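Local coordinates for protein endoglucanase (Thermotoga maritima, PDB 2FVG) that probably acts as a metal-dependent aminopeptidase of the M42 family, using two divalent metal cations per subunit, although it carries the name endoglucanase, at residues 24-32 with 172-180; 244-255 with 293-301. All coordinates share one frame; numbering follows the deposited sequence.

Interaction 1. Residues 24-32 with 172-180; sequences IKSKIEGLV and CSVLIDVLE
Ile24, Ile28, Leu31 and Val32 meet Cys172, Ile176, Leu179 and Glu180 along one flank of helix 166-180. Over residues 24-28 and 172-180 the axes of the two helices run in nearly the same direction, at 16°, and come no closer than 10.6 Å, a gap that branched aliphatic residues can bridge; Leu31 and Val32 add to it from just beyond residue 28. The CD1 methyl of Ile176 lies 3.9 Å from CG1 of Ile24 and close to Ile24 CG2. Ile24 turns CG1 opposite its carbonyl carbon (chi1 -64°), and the extended chain beyond carries CD1 to within 4.1 Å of Cys172 SG. Ile28 works through CG2, which, set opposite the carbonyl carbon by a chi1 of 62°, wedges between CG2 of Ile176 and CD1 of Leu179, while Val32 CG1 meets the same Leu179 methyl at 3.9 Å. At the outer border, Leu31 CD1 lies 3.5 Å from the aliphatic CG of Glu180; the carboxylate of that glutamate is hydrogen-bonded to Tyr3 and Gly1. Cutting Ile24 back to an alanine would probably leave the ends of Cys172 and Ile176 without their apolar neighbour and open a gap beside Phe193. No direct hydrogen bond joins the segments; one water donates to the carbonyls of Leu31 and Leu179, so the contact depends mainly on hydrophobic burial and methyl fit.

Interaction 2. Residues 244-255 with 293-301; sequences AITFYHRGYVIP and YGVPAGVIS. With EDO (1,2-ethanediol), chain D.
Val299 points at the loop after strand 244-245, and its two methyls divide the neighbours between them. CG1, anti to the backbone N (chi1 -177°), lies near Thr246 OG1, whereas CG2 enters a cluster formed by His249, Tyr252 and Ile254. The Tyr252 and Ile254 side chains cross that of Val299 at about a right angle; CG2 is 3.7 Å from Tyr252 CD2 and 4.0 Å from Ile254 CD1. Tyr252 CD2 also sits over one face of the His249 imidazole, offset toward its rim, and the branched valine fills the angle among these groups, its CG2 oblique to both rings. On its other side Tyr252 approaches Tyr293 obliquely, CE1 to CD2 at 3.6 Å, with the ring planes inclined by 34°. Tyr293 OH is hydrogen-bonded to Ser59 and to a 1,2-ethanediol probably left by crystallisation. Farther along, Pro255 CG meets Pro296 CB, the two proline side chains crossing at about a right angle.

The backbones pair at both ends of this cluster. Ala244 and Ser301 form an antiparallel hydrogen-bonded pair, with Ala244 N to Ser301 O at 2.8 Å and Ser301 N back to Ala244 O at 2.9 Å; these small residues sit side by side on one face of the sheet, CB to CB at 4.3 Å. Thr246 N donates a hydrogen bond to Val299 O, 3.1 Å away, with the donor tilted 28° from the carbonyl plane. Beyond the loop, Ala297 N bonds to Val253 O at 2.8 Å. One water links Ala244 O with the hydroxyls of Thr246 and Ser301.

His249 and Ser301 touch Glu220, a predicted metal ligand, placing this corner beside the probable active site. Strand 297-306 runs parallel to strand 215-224 and antiparallel to 244-245, while Ile300 packs on helices 256-268 and 316-332.

Interaction 1 joins helix 18-28 and the residues after it to helix 166-180, and interaction 2 joins strand 297-306 to strand 244-245 and its following loop; they share no element, and their nearest atoms are about 8 Å apart. Both are partly buried. In interaction 1 the isoleucines lie inside and Leu31 nearer the surface, whereas interaction 2 runs from buried strands to an exposed loop. The helical contact is held by aliphatic side chains, with a water bridging two backbone carbonyls and no direct hydrogen bond; the sheet contact adds direct backbone hydrogen bonds and aromatic rings. Each approaches the predicted metal site: Cys172 from interaction 1 and Tyr252 from interaction 2 both lie near His61.

Interaction 1. Residues 24-32 with 172-180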
ATOM      1  N   ILE A  24      -3.738   8.742  -8.467  1.00 32.94           N
ATOM      2  CA  ILE A  24      -3.684   9.499  -7.221  1.00 32.21           C
ATOM      3  C   ILE A  24      -3.561  11.003  -7.499  1.00 33.54           C
ATOM      4  O   ILE A  24      -4.312  11.830  -6.935  1.00 35.46           O
ATOM      5  CB  ILE A  24      -2.550   8.960  -6.302  1.00 35.21           C
ATOM      6  CG1 ILE A  24      -2.856   7.507  -5.879  1.00 31.68           C
ATOM      7  CG2 ILE A  24      -2.405   9.861  -5.105  1.00 31.92           C
ATOM      8  CD1 ILE A  24      -1.728   6.802  -5.065  1.00 30.23           C
ATOM      9  N   LYS A  25      -2.650  11.346  -8.410  1.00 35.54           N
ATOM     10  CA  LYS A  25      -2.431  12.723  -8.864  1.00 37.40           C
ATOM     11  C   LYS A  25      -3.751  13.369  -9.317  1.00 35.86           C
ATOM     12  O   LYS A  25      -4.101  14.457  -8.861  1.00 35.43           O
ATOM     13  CB  LYS A  25      -1.432  12.701 -10.016  1.00 37.29           C
ATOM     14  CG  LYS A  25      -0.824  14.027 -10.396  1.00 45.41           C
ATOM     15  CD  LYS A  25       0.176  13.865 -11.558  1.00 45.57           C
ATOM     16  CE  LYS A  25       1.252  12.807 -11.252  1.00 56.17           C
ATOM     17  NZ  LYS A  25       2.133  12.503 -12.426  1.00 60.78           N
ATOM     18  N   SER A  26      -4.503  12.685 -10.179  1.00 35.07           N
ATOM     19  CA  SER A  26      -5.782  13.228 -10.662  1.00 36.94           C
ATOM     20  C   SER A  26      -6.783  13.487  -9.534  1.00 36.80           C
ATOM     21  O   SER A  26      -7.618  14.392  -9.632  1.00 38.07           O
ATOM     22  CB  SER A  26      -6.412  12.346 -11.748  1.00 37.59           C
ATOM     23  OG  SER A  26      -6.857  11.102 -11.225  1.00 44.15           O
ATOM     24  N   LYS A  27      -6.687  12.713  -8.457  1.00 36.15           N
ATOM     25  CA  LYS A  27      -7.591  12.887  -7.323  1.00 35.30           C
ATOM     26  C   LYS A  27      -7.173  13.947  -6.303  1.00 34.14           C
ATOM     27  O   LYS A  27      -8.031  14.543  -5.642  1.00 32.49           O
ATOM     28  CB  LYS A  27      -7.848  11.546  -6.617  1.00 34.95           C
ATOM     29  CG  LYS A  27      -8.450  10.463  -7.526  1.00 33.11           C
ATOM     30  CD  LYS A  27      -9.761  10.905  -8.208  1.00 30.36           C
ATOM     31  CE  LYS A  27     -10.245   9.825  -9.152  1.00 34.81           C
ATOM     32  NZ  LYS A  27     -11.513  10.184  -9.840  1.00 40.06           N
ATOM     33  N   ILE A  28      -5.874  14.198  -6.175  1.00 33.02           N
ATOM     34  CA  ILE A  28      -5.402  15.151  -5.163  1.00 33.30           C
ATOM     35  C   ILE A  28      -4.866  16.498  -5.660  1.00 35.04           C
ATOM     36  O   ILE A  28      -4.643  17.397  -4.842  1.00 33.43           O
ATOM     37  CB  ILE A  28      -4.396  14.502  -4.171  1.00 32.90           C
ATOM     38  CG1 ILE A  28      -3.139  14.031  -4.924  1.00 36.05           C
ATOM     39  CG2 ILE A  28      -5.107  13.385  -3.380  1.00 33.74           C
ATOM     40  CD1 ILE A  28      -2.010  13.488  -4.041  1.00 29.99           C
ATOM     41  N   GLU A  29      -4.668  16.644  -6.971  1.00 37.39           N
ATOM     42  CA  GLU A  29      -4.170  17.905  -7.565  1.00 39.33           C
ATOM     43  C   GLU A  29      -4.781  19.177  -6.999  1.00 41.01           C
ATOM     44  O   GLU A  29      -4.058  20.104  -6.625  1.00 43.47           O
ATOM     45  CB  GLU A  29      -4.368  17.922  -9.078  1.00 40.50           C
ATOM     46  CG  GLU A  29      -3.274  17.238  -9.852  1.00 49.17           C
ATOM     47  CD  GLU A  29      -3.602  17.077 -11.332  1.00 61.84           C
ATOM     48  OE1 GLU A  29      -4.811  17.091 -11.701  1.00 54.62           O
ATOM     49  OE2 GLU A  29      -2.637  16.902 -12.118  1.00 68.10           O
ATOM     50  N   GLY A  30      -6.110  19.232  -6.955  1.00 40.36           N
ATOM     51  CA  GLY A  30      -6.791  20.417  -6.470  1.00 39.80           C
ATOM     52  C   GLY A  30      -7.029  20.431  -4.981  1.00 40.30           C
ATOM     53  O   GLY A  30      -7.801  21.255  -4.490  1.00 41.48           O
ATOM     54  N   LEU A  31      -6.372  19.526  -4.263  1.00 39.23           N
ATOM     55  CA  LEU A  31      -6.529  19.423  -2.813  1.00 38.57           C
ATOM     56  C   LEU A  31      -5.279  19.825  -2.041  1.00 37.86           C
ATOM     57  O   LEU A  31      -5.328  20.052  -0.837  1.00 34.91           O
ATOM     58  CB  LEU A  31      -6.918  17.987  -2.435  1.00 37.46           C
ATOM     59  CG  LEU A  31      -8.280  17.493  -2.946  1.00 36.05           C
ATOM     60  CD1 LEU A  31      -8.430  16.016  -2.661  1.00 43.72           C
ATOM     61  CD2 LEU A  31      -9.440  18.298  -2.347  1.00 41.25           C
ATOM     62  N   VAL A  32      -4.159  19.898  -2.753  1.00 36.81           N
ATOM     63  CA  VAL A  32      -2.863  20.193  -2.154  1.00 35.78           C
ATOM     64  C   VAL A  32      -2.305  21.547  -2.624  1.00 36.80           C
ATOM     65  O   VAL A  32      -2.812  22.137  -3.584  1.00 36.22           O
ATOM     66  CB  VAL A  32      -1.865  19.029  -2.411  1.00 33.76           C
ATOM     67  CG1 VAL A  32      -2.367  17.753  -1.765  1.00 36.12           C
ATOM     68  CG2 VAL A  32      -1.654  18.800  -3.899  1.00 28.90           C
ATOM     69  N   CYS A 172      -2.861   4.255   0.887  1.00 22.62           N
ATOM     70  CA  CYS A 172      -2.939   5.338  -0.118  1.00 26.10           C
ATOM     71  C   CYS A 172      -4.321   5.980  -0.109  1.00 27.06           C
ATOM     72  O   CYS A 172      -4.451   7.203  -0.163  1.00 26.64           O
ATOM     73  CB  CYS A 172      -2.704   4.815  -1.531  1.00 27.26           C
ATOM     74  SG  CYS A 172      -1.052   4.214  -1.923  1.00 30.77           S
ATOM     75  N   SER A 173      -5.347   5.137  -0.045  1.00 26.79           N
ATOM     76  CA  SER A 173      -6.737   5.576  -0.040  1.00 26.74           C
ATOM     77  C   SER A 173      -7.033   6.431   1.208  1.00 26.05           C
ATOM     78  O   SER A 173      -7.735   7.450   1.139  1.00 30.65           O
ATOM     79  CB  SER A 173      -7.633   4.330  -0.112  1.00 28.27           C
ATOM     80  OG  SER A 173      -9.002   4.674  -0.059  1.00 26.65           O
ATOM     81  N   VAL A 174      -6.480   6.015   2.340  1.00 26.52           N
ATOM     82  CA  VAL A 174      -6.612   6.742   3.593  1.00 29.69           C
ATOM     83  C   VAL A 174      -6.089   8.166   3.436  1.00 29.71           C
ATOM     84  O   VAL A 174      -6.741   9.097   3.868  1.00 27.39           O
ATOM     85  CB  VAL A 174      -5.882   6.053   4.771  1.00 30.64           C
ATOM     86  CG1 VAL A 174      -5.933   6.931   6.032  1.00 35.46           C
ATOM     87  CG2 VAL A 174      -6.510   4.721   5.073  1.00 30.19           C
ATOM     88  N   LEU A 175      -4.916   8.314   2.816  1.00 29.73           N
ATOM     89  CA  LEU A 175      -4.277   9.618   2.614  1.00 29.27           C
ATOM     90  C   LEU A 175      -5.098  10.497   1.709  1.00 30.22           C
ATOM     91  O   LEU A 175      -5.295  11.666   2.008  1.00 28.29           O
ATOM     92  CB  LEU A 175      -2.867   9.473   2.052  1.00 29.01           C
ATOM     93  CG  LEU A 175      -1.861   8.680   2.900  1.00 34.53           C
ATOM     94  CD1 LEU A 175      -0.466   8.993   2.428  1.00 31.60           C
ATOM     95  CD2 LEU A 175      -1.989   9.005   4.371  1.00 34.83           C
ATOM     96  N   ILE A 176      -5.565   9.926   0.599  1.00 29.94           N
ATOM     97  CA  ILE A 176      -6.449  10.630  -0.330  1.00 29.69           C
ATOM     98  C   ILE A 176      -7.737  11.071   0.365  1.00 31.71           C
ATOM     99  O   ILE A 176      -8.222  12.175   0.107  1.00 31.63           O
ATOM    100  CB  ILE A 176      -6.812   9.751  -1.528  1.00 28.56           C
ATOM    101  CG1 ILE A 176      -5.552   9.355  -2.292  1.00 30.56           C
ATOM    102  CG2 ILE A 176      -7.764  10.482  -2.476  1.00 28.25           C
ATOM    103  CD1 ILE A 176      -5.833   8.400  -3.456  1.00 28.77           C
ATOM    104  N   ASP A 177      -8.290  10.220   1.239  1.00 33.11           N
ATOM    105  CA  ASP A 177      -9.539  10.556   1.954  1.00 33.70           C
ATOM    106  C   ASP A 177      -9.330  11.640   3.003  1.00 33.26           C
ATOM    107  O   ASP A 177     -10.236  12.426   3.262  1.00 35.51           O
ATOM    108  CB  ASP A 177     -10.198   9.321   2.607  1.00 33.45           C
ATOM    109  CG  ASP A 177     -10.895   8.403   1.591  1.00 42.45           C
ATOM    110  OD1 ASP A 177     -10.824   8.649   0.355  1.00 37.40           O
ATOM    111  OD2 ASP A 177     -11.519   7.419   2.043  1.00 44.45           O
ATOM    112  N   VAL A 178      -8.159  11.651   3.637  1.00 31.87           N
ATOM    113  CA  VAL A 178      -7.848  12.685   4.619  1.00 30.97           C
ATOM    114  C   VAL A 178      -7.830  14.013   3.877  1.00 32.50           C
ATOM    115  O   VAL A 178      -8.418  14.996   4.327  1.00 29.97           O
ATOM    116  CB  VAL A 178      -6.503  12.422   5.338  1.00 31.37           C
ATOM    117  CG1 VAL A 178      -6.071  13.654   6.168  1.00 24.34           C
ATOM    118  CG2 VAL A 178      -6.619  11.195   6.221  1.00 27.44           C
ATOM    119  N   LEU A 179      -7.188  14.015   2.710  1.00 33.75           N
ATOM    120  CA  LEU A 179      -7.110  15.222   1.885  1.00 34.15           C
ATOM    121  C   LEU A 179      -8.466  15.657   1.344  1.00 35.81           C
ATOM    122  O   LEU A 179      -8.775  16.857   1.346  1.00 35.52           O
ATOM    123  CB  LEU A 179      -6.112  15.021   0.755  1.00 32.32           C
ATOM    124  CG  LEU A 179      -4.657  15.065   1.214  1.00 33.83           C
ATOM    125  CD1 LEU A 179      -3.715  14.579   0.094  1.00 23.02           C
ATOM    126  CD2 LEU A 179      -4.302  16.485   1.676  1.00 24.57           C
ATOM    127  N   GLU A 180      -9.273  14.699   0.882  1.00 36.37           N
ATOM    128  CA  GLU A 180     -10.618  15.036   0.390  1.00 38.68           C
ATOM    129  C   GLU A 180     -11.528  15.570   1.476  1.00 37.58           C
ATOM    130  O   GLU A 180     -12.428  16.369   1.193  1.00 39.24           O
ATOM    131  CB  GLU A 180     -11.311  13.864  -0.300  1.00 38.98           C
ATOM    132  CG  GLU A 180     -10.877  13.648  -1.721  1.00 51.17           C
ATOM    133  CD  GLU A 180     -11.972  13.056  -2.593  1.00 64.65           C
ATOM    134  OE1 GLU A 180     -12.990  12.566  -2.050  1.00 70.80           O
ATOM    135  OE2 GLU A 180     -11.815  13.090  -3.835  1.00 68.03           O
TER
HETATM  136  O   HOH W   1      -7.271  19.108   1.655  1.00 54.19           O

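Interaction 2. Residues 244-255 with 293-301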
ATOM      1  N   ALA A 244      -4.069  -0.469  14.181  1.00 22.42           N
ATOM      2  CA  ALA A 244      -2.998  -1.013  15.027  1.00 24.71           C
ATOM      3  C   ALA A 244      -1.894   0.015  15.169  1.00 26.73           C
ATOM      4  O   ALA A 244      -1.458   0.581  14.178  1.00 29.11           O
ATOM      5  CB  ALA A 244      -2.394  -2.310  14.389  1.00 18.55           C
ATOM      6  N   ILE A 245      -1.419   0.232  16.397  1.00 27.78           N
ATOM      7  CA  ILE A 245      -0.356   1.208  16.664  1.00 26.17           C
ATOM      8  C   ILE A 245       0.914   0.395  16.947  1.00 29.77           C
ATOM      9  O   ILE A 245       0.956  -0.388  17.894  1.00 32.76           O
ATOM     10  CB  ILE A 245      -0.792   2.175  17.809  1.00 29.11           C
ATOM     11  CG1 ILE A 245      -2.112   2.858  17.414  1.00 26.97           C
ATOM     12  CG2 ILE A 245       0.238   3.276  18.055  1.00 27.92           C
ATOM     13  CD1 ILE A 245      -2.704   3.713  18.508  1.00 44.25           C
ATOM     14  N   THR A 246       1.912   0.504  16.068  1.00 28.48           N
ATOM     15  CA  THR A 246       3.146  -0.229  16.222  1.00 29.28           C
ATOM     16  C   THR A 246       4.002   0.302  17.373  1.00 31.43           C
ATOM     17  O   THR A 246       4.199   1.508  17.518  1.00 32.02           O
ATOM     18  CB  THR A 246       3.945  -0.235  14.899  1.00 31.09           C
ATOM     19  OG1 THR A 246       3.147  -0.836  13.884  1.00 30.54           O
ATOM     20  CG2 THR A 246       5.215  -1.013  15.017  1.00 26.32           C
ATOM     21  N   PHE A 247       4.509  -0.613  18.189  1.00 33.13           N
ATOM     22  CA  PHE A 247       5.371  -0.260  19.321  1.00 33.66           C
ATOM     23  C   PHE A 247       6.856  -0.380  18.943  1.00 33.12           C
ATOM     24  O   PHE A 247       7.670   0.447  19.340  1.00 32.55           O
ATOM     25  CB  PHE A 247       5.033  -1.124  20.550  1.00 34.18           C
ATOM     26  CG  PHE A 247       5.906  -0.850  21.757  1.00 34.67           C
ATOM     27  CD1 PHE A 247       5.613   0.194  22.630  1.00 34.94           C
ATOM     28  CD2 PHE A 247       7.010  -1.646  22.023  1.00 35.71           C
ATOM     29  CE1 PHE A 247       6.420   0.439  23.740  1.00 28.25           C
ATOM     30  CE2 PHE A 247       7.819  -1.404  23.139  1.00 34.76           C
ATOM     31  CZ  PHE A 247       7.520  -0.368  23.995  1.00 33.67           C
ATOM     32  N   TYR A 248       7.188  -1.420  18.186  1.00 33.00           N
ATOM     33  CA  TYR A 248       8.532  -1.672  17.716  1.00 35.41           C
ATOM     34  C   TYR A 248       8.438  -2.113  16.263  1.00 39.20           C
ATOM     35  O   TYR A 248       7.590  -2.951  15.930  1.00 40.17           O
ATOM     36  CB  TYR A 248       9.176  -2.785  18.549  1.00 35.56           C
ATOM     37  CG  TYR A 248      10.442  -3.372  17.945  1.00 36.89           C
ATOM     38  CD1 TYR A 248      11.684  -2.771  18.154  1.00 34.13           C
ATOM     39  CD2 TYR A 248      10.392  -4.541  17.175  1.00 34.13           C
ATOM     40  CE1 TYR A 248      12.853  -3.320  17.596  1.00 34.97           C
ATOM     41  CE2 TYR A 248      11.546  -5.099  16.619  1.00 38.07           C
ATOM     42  CZ  TYR A 248      12.771  -4.487  16.837  1.00 37.52           C
ATOM     43  OH  TYR A 248      13.910  -5.053  16.296  1.00 45.20           O
ATOM     44  N   HIS A 249       9.323  -1.587  15.412  1.00 40.87           N
ATOM     45  CA  HIS A 249       9.275  -1.900  13.986  1.00 44.30           C
ATOM     46  C   HIS A 249      10.610  -2.349  13.395  1.00 47.96           C
ATOM     47  O   HIS A 249      10.627  -2.978  12.334  1.00 50.20           O
ATOM     48  CB  HIS A 249       8.751  -0.684  13.222  1.00 42.72           C
ATOM     49  CG  HIS A 249       8.258  -0.992  11.845  1.00 40.92           C
ATOM     50  ND1 HIS A 249       9.098  -1.180  10.768  1.00 48.96           N
ATOM     51  CD2 HIS A 249       6.997  -1.112  11.362  1.00 35.41           C
ATOM     52  CE1 HIS A 249       8.376  -1.415   9.686  1.00 48.73           C
ATOM     53  NE2 HIS A 249       7.095  -1.374  10.021  1.00 41.68           N
ATOM     54  N   ARG A 250      11.716  -2.025  14.069  1.00 50.35           N
ATOM     55  CA  ARG A 250      13.098  -2.382  13.637  1.00 53.02           C
ATOM     56  C   ARG A 250      13.555  -1.616  12.400  1.00 54.77           C
ATOM     57  O   ARG A 250      14.754  -1.416  12.197  1.00 55.45           O
ATOM     58  CB  ARG A 250      13.310  -3.895  13.423  1.00 52.16           C
ATOM     59  CG  ARG A 250      12.682  -4.493  12.164  1.00 52.63           C
ATOM     60  N   GLY A 251      12.593  -1.220  11.570  1.00 56.08           N
ATOM     61  CA  GLY A 251      12.858  -0.431  10.369  1.00 56.39           C
ATOM     62  C   GLY A 251      12.705   1.056  10.647  1.00 56.51           C
ATOM     63  O   GLY A 251      13.307   1.880   9.961  1.00 57.12           O
ATOM     64  N   TYR A 252      11.903   1.398  11.659  1.00 56.34           N
ATOM     65  CA  TYR A 252      11.665   2.798  12.039  1.00 55.23           C
ATOM     66  C   TYR A 252      11.934   3.061  13.525  1.00 53.34           C
ATOM     67  O   TYR A 252      11.574   2.255  14.380  1.00 53.39           O
ATOM     68  CB  TYR A 252      10.234   3.240  11.677  1.00 55.79           C
ATOM     69  CG  TYR A 252       9.880   3.070  10.215  1.00 58.35           C
ATOM     70  CD1 TYR A 252      10.478   3.867   9.233  1.00 66.91           C
ATOM     71  CD2 TYR A 252       8.934   2.130   9.811  1.00 62.27           C
ATOM     72  CE1 TYR A 252      10.163   3.714   7.879  1.00 67.56           C
ATOM     73  CE2 TYR A 252       8.600   1.973   8.457  1.00 64.67           C
ATOM     74  CZ  TYR A 252       9.218   2.769   7.497  1.00 61.99           C
ATOM     75  OH  TYR A 252       8.896   2.628   6.161  1.00 57.24           O
ATOM     76  N   VAL A 253      12.586   4.185  13.818  1.00 50.72           N
ATOM     77  CA  VAL A 253      12.846   4.585  15.188  1.00 47.01           C
ATOM     78  C   VAL A 253      11.540   5.182  15.693  1.00 44.05           C
ATOM     79  O   VAL A 253      11.180   6.297  15.304  1.00 44.46           O
ATOM     80  CB  VAL A 253      13.990   5.626  15.304  1.00 48.30           C
ATOM     81  CG1 VAL A 253      14.282   5.956  16.776  1.00 49.47           C
ATOM     82  CG2 VAL A 253      15.276   5.118  14.635  1.00 51.27           C
ATOM     83  N   ILE A 254      10.826   4.406  16.520  1.00 39.06           N
ATOM     84  CA  ILE A 254       9.546   4.793  17.155  1.00 35.93           C
ATOM     85  C   ILE A 254       9.747   5.100  18.638  1.00 35.05           C
ATOM     86  O   ILE A 254       9.532   4.224  19.486  1.00 32.82           O
ATOM     87  CB  ILE A 254       8.416   3.701  17.061  1.00 35.75           C
ATOM     88  CG1 ILE A 254       8.244   3.187  15.623  1.00 32.25           C
ATOM     89  CG2 ILE A 254       7.066   4.277  17.598  1.00 30.55           C
ATOM     90  CD1 ILE A 254       7.103   2.246  15.447  1.00 30.88           C
ATOM     91  N   PRO A 255      10.134   6.350  18.949  1.00 34.71           N
ATOM     92  CA  PRO A 255      10.347   6.777  20.325  1.00 33.83           C
ATOM     93  C   PRO A 255       9.067   6.688  21.135  1.00 31.67           C
ATOM     94  O   PRO A 255       7.977   6.789  20.582  1.00 30.23           O
ATOM     95  CB  PRO A 255      10.785   8.238  20.177  1.00 34.51           C
ATOM     96  CG  PRO A 255      10.278   8.664  18.839  1.00 36.57           C
ATOM     97  CD  PRO A 255      10.393   7.443  17.995  1.00 35.18           C
ATOM     98  N   TYR A 293      14.126   5.610   7.591  1.00 45.39           N
ATOM     99  CA  TYR A 293      14.087   7.054   7.363  1.00 45.36           C
ATOM    100  C   TYR A 293      15.182   7.849   8.078  1.00 43.67           C
ATOM    101  O   TYR A 293      15.796   8.733   7.480  1.00 43.96           O
ATOM    102  CB  TYR A 293      12.720   7.656   7.734  1.00 47.37           C
ATOM    103  CG  TYR A 293      11.613   7.527   6.695  1.00 51.97           C
ATOM    104  CD1 TYR A 293      11.847   7.837   5.343  1.00 54.92           C
ATOM    105  CD2 TYR A 293      10.307   7.197   7.079  1.00 49.98           C
ATOM    106  CE1 TYR A 293      10.821   7.750   4.390  1.00 56.09           C
ATOM    107  CE2 TYR A 293       9.274   7.112   6.137  1.00 49.05           C
ATOM    108  CZ  TYR A 293       9.538   7.384   4.796  1.00 54.04           C
ATOM    109  OH  TYR A 293       8.527   7.304   3.860  1.00 47.49           O
ATOM    110  N   GLY A 294      15.405   7.556   9.357  1.00 42.14           N
ATOM    111  CA  GLY A 294      16.404   8.275  10.151  1.00 39.49           C
ATOM    112  C   GLY A 294      15.797   9.367  11.024  1.00 37.86           C
ATOM    113  O   GLY A 294      16.507  10.030  11.777  1.00 38.46           O
ATOM    114  N   VAL A 295      14.486   9.565  10.907  1.00 33.63           N
ATOM    115  CA  VAL A 295      13.774  10.538  11.727  1.00 31.57           C
ATOM    116  C   VAL A 295      12.770   9.805  12.623  1.00 29.00           C
ATOM    117  O   VAL A 295      12.319   8.718  12.282  1.00 27.96           O
ATOM    118  CB  VAL A 295      13.049  11.629  10.868  1.00 31.82           C
ATOM    119  CG1 VAL A 295      14.057  12.330   9.975  1.00 37.31           C
ATOM    120  CG2 VAL A 295      11.877  11.054  10.048  1.00 26.26           C
ATOM    121  N   PRO A 296      12.433  10.390  13.782  1.00 29.30           N
ATOM    122  CA  PRO A 296      11.443   9.808  14.685  1.00 27.01           C
ATOM    123  C   PRO A 296      10.177   9.511  13.896  1.00 25.54           C
ATOM    124  O   PRO A 296       9.693  10.369  13.177  1.00 27.69           O
ATOM    125  CB  PRO A 296      11.150  10.960  15.645  1.00 26.52           C
ATOM    126  CG  PRO A 296      12.423  11.697  15.708  1.00 30.21           C
ATOM    127  CD  PRO A 296      12.952  11.669  14.300  1.00 27.02           C
ATOM    128  N   ALA A 297       9.650   8.300  14.009  1.00 26.93           N
ATOM    129  CA  ALA A 297       8.450   7.946  13.268  1.00 25.33           C
ATOM    130  C   ALA A 297       7.471   7.142  14.082  1.00 27.07           C
ATOM    131  O   ALA A 297       7.820   6.569  15.115  1.00 30.82           O
ATOM    132  CB  ALA A 297       8.821   7.189  11.995  1.00 24.57           C
ATOM    133  N   GLY A 298       6.231   7.131  13.615  1.00 25.58           N
ATOM    134  CA  GLY A 298       5.179   6.311  14.165  1.00 25.78           C
ATOM    135  C   GLY A 298       4.673   5.466  13.003  1.00 28.34           C
ATOM    136  O   GLY A 298       4.848   5.837  11.820  1.00 29.17           O
ATOM    137  N   VAL A 299       4.096   4.309  13.315  1.00 26.66           N
ATOM    138  CA  VAL A 299       3.492   3.459  12.287  1.00 24.14           C
ATOM    139  C   VAL A 299       2.075   3.134  12.728  1.00 24.21           C
ATOM    140  O   VAL A 299       1.841   2.740  13.883  1.00 24.28           O
ATOM    141  CB  VAL A 299       4.275   2.142  12.055  1.00 23.96           C
ATOM    142  CG1 VAL A 299       3.646   1.323  10.934  1.00 23.43           C
ATOM    143  CG2 VAL A 299       5.738   2.418  11.732  1.00 26.76           C
ATOM    144  N   ILE A 300       1.132   3.342  11.820  1.00 24.55           N
ATOM    145  CA  ILE A 300      -0.275   3.045  12.029  1.00 25.76           C
ATOM    146  C   ILE A 300      -0.746   2.111  10.905  1.00 27.49           C
ATOM    147  O   ILE A 300      -0.500   2.366   9.718  1.00 28.85           O
ATOM    148  CB  ILE A 300      -1.080   4.338  12.059  1.00 28.08           C
ATOM    149  CG1 ILE A 300      -0.629   5.174  13.261  1.00 26.99           C
ATOM    150  CG2 ILE A 300      -2.561   4.054  12.217  1.00 30.28           C
ATOM    151  CD1 ILE A 300      -1.132   6.591  13.238  1.00 21.09           C
ATOM    152  N   SER A 301      -1.400   1.018  11.273  1.00 25.97           N
ATOM    153  CA  SER A 301      -1.828   0.059  10.275  1.00 27.43           C
ATOM    154  C   SER A 301      -3.308  -0.289  10.326  1.00 28.42           C
ATOM    155  O   SER A 301      -3.896  -0.447  11.406  1.00 31.69           O
ATOM    156  CB  SER A 301      -1.041  -1.245  10.451  1.00 27.85           C
ATOM    157  OG  SER A 301       0.344  -1.023  10.399  1.00 29.12           O
TER
HETATM  158  C1  EDO D 342      11.282   6.260  -0.802  1.00 76.42           C
HETATM  159  O1  EDO D 342      11.256   5.371  -1.929  1.00 70.54           O
HETATM  160  C2  EDO D 342      10.576   5.624   0.395  1.00 78.89           C
HETATM  161  O2  EDO D 342      10.415   6.588   1.447  1.00 80.57           O
HETATM  162  O   HOH W   2       0.886  -0.553  12.969  1.00 45.63           O
HETATM  163  O   HOH W   3       3.504   3.784  16.183  1.00 43.55           O
HETATM  164  O   HOH W   4      13.005   6.096  11.161  1.00 59.86           O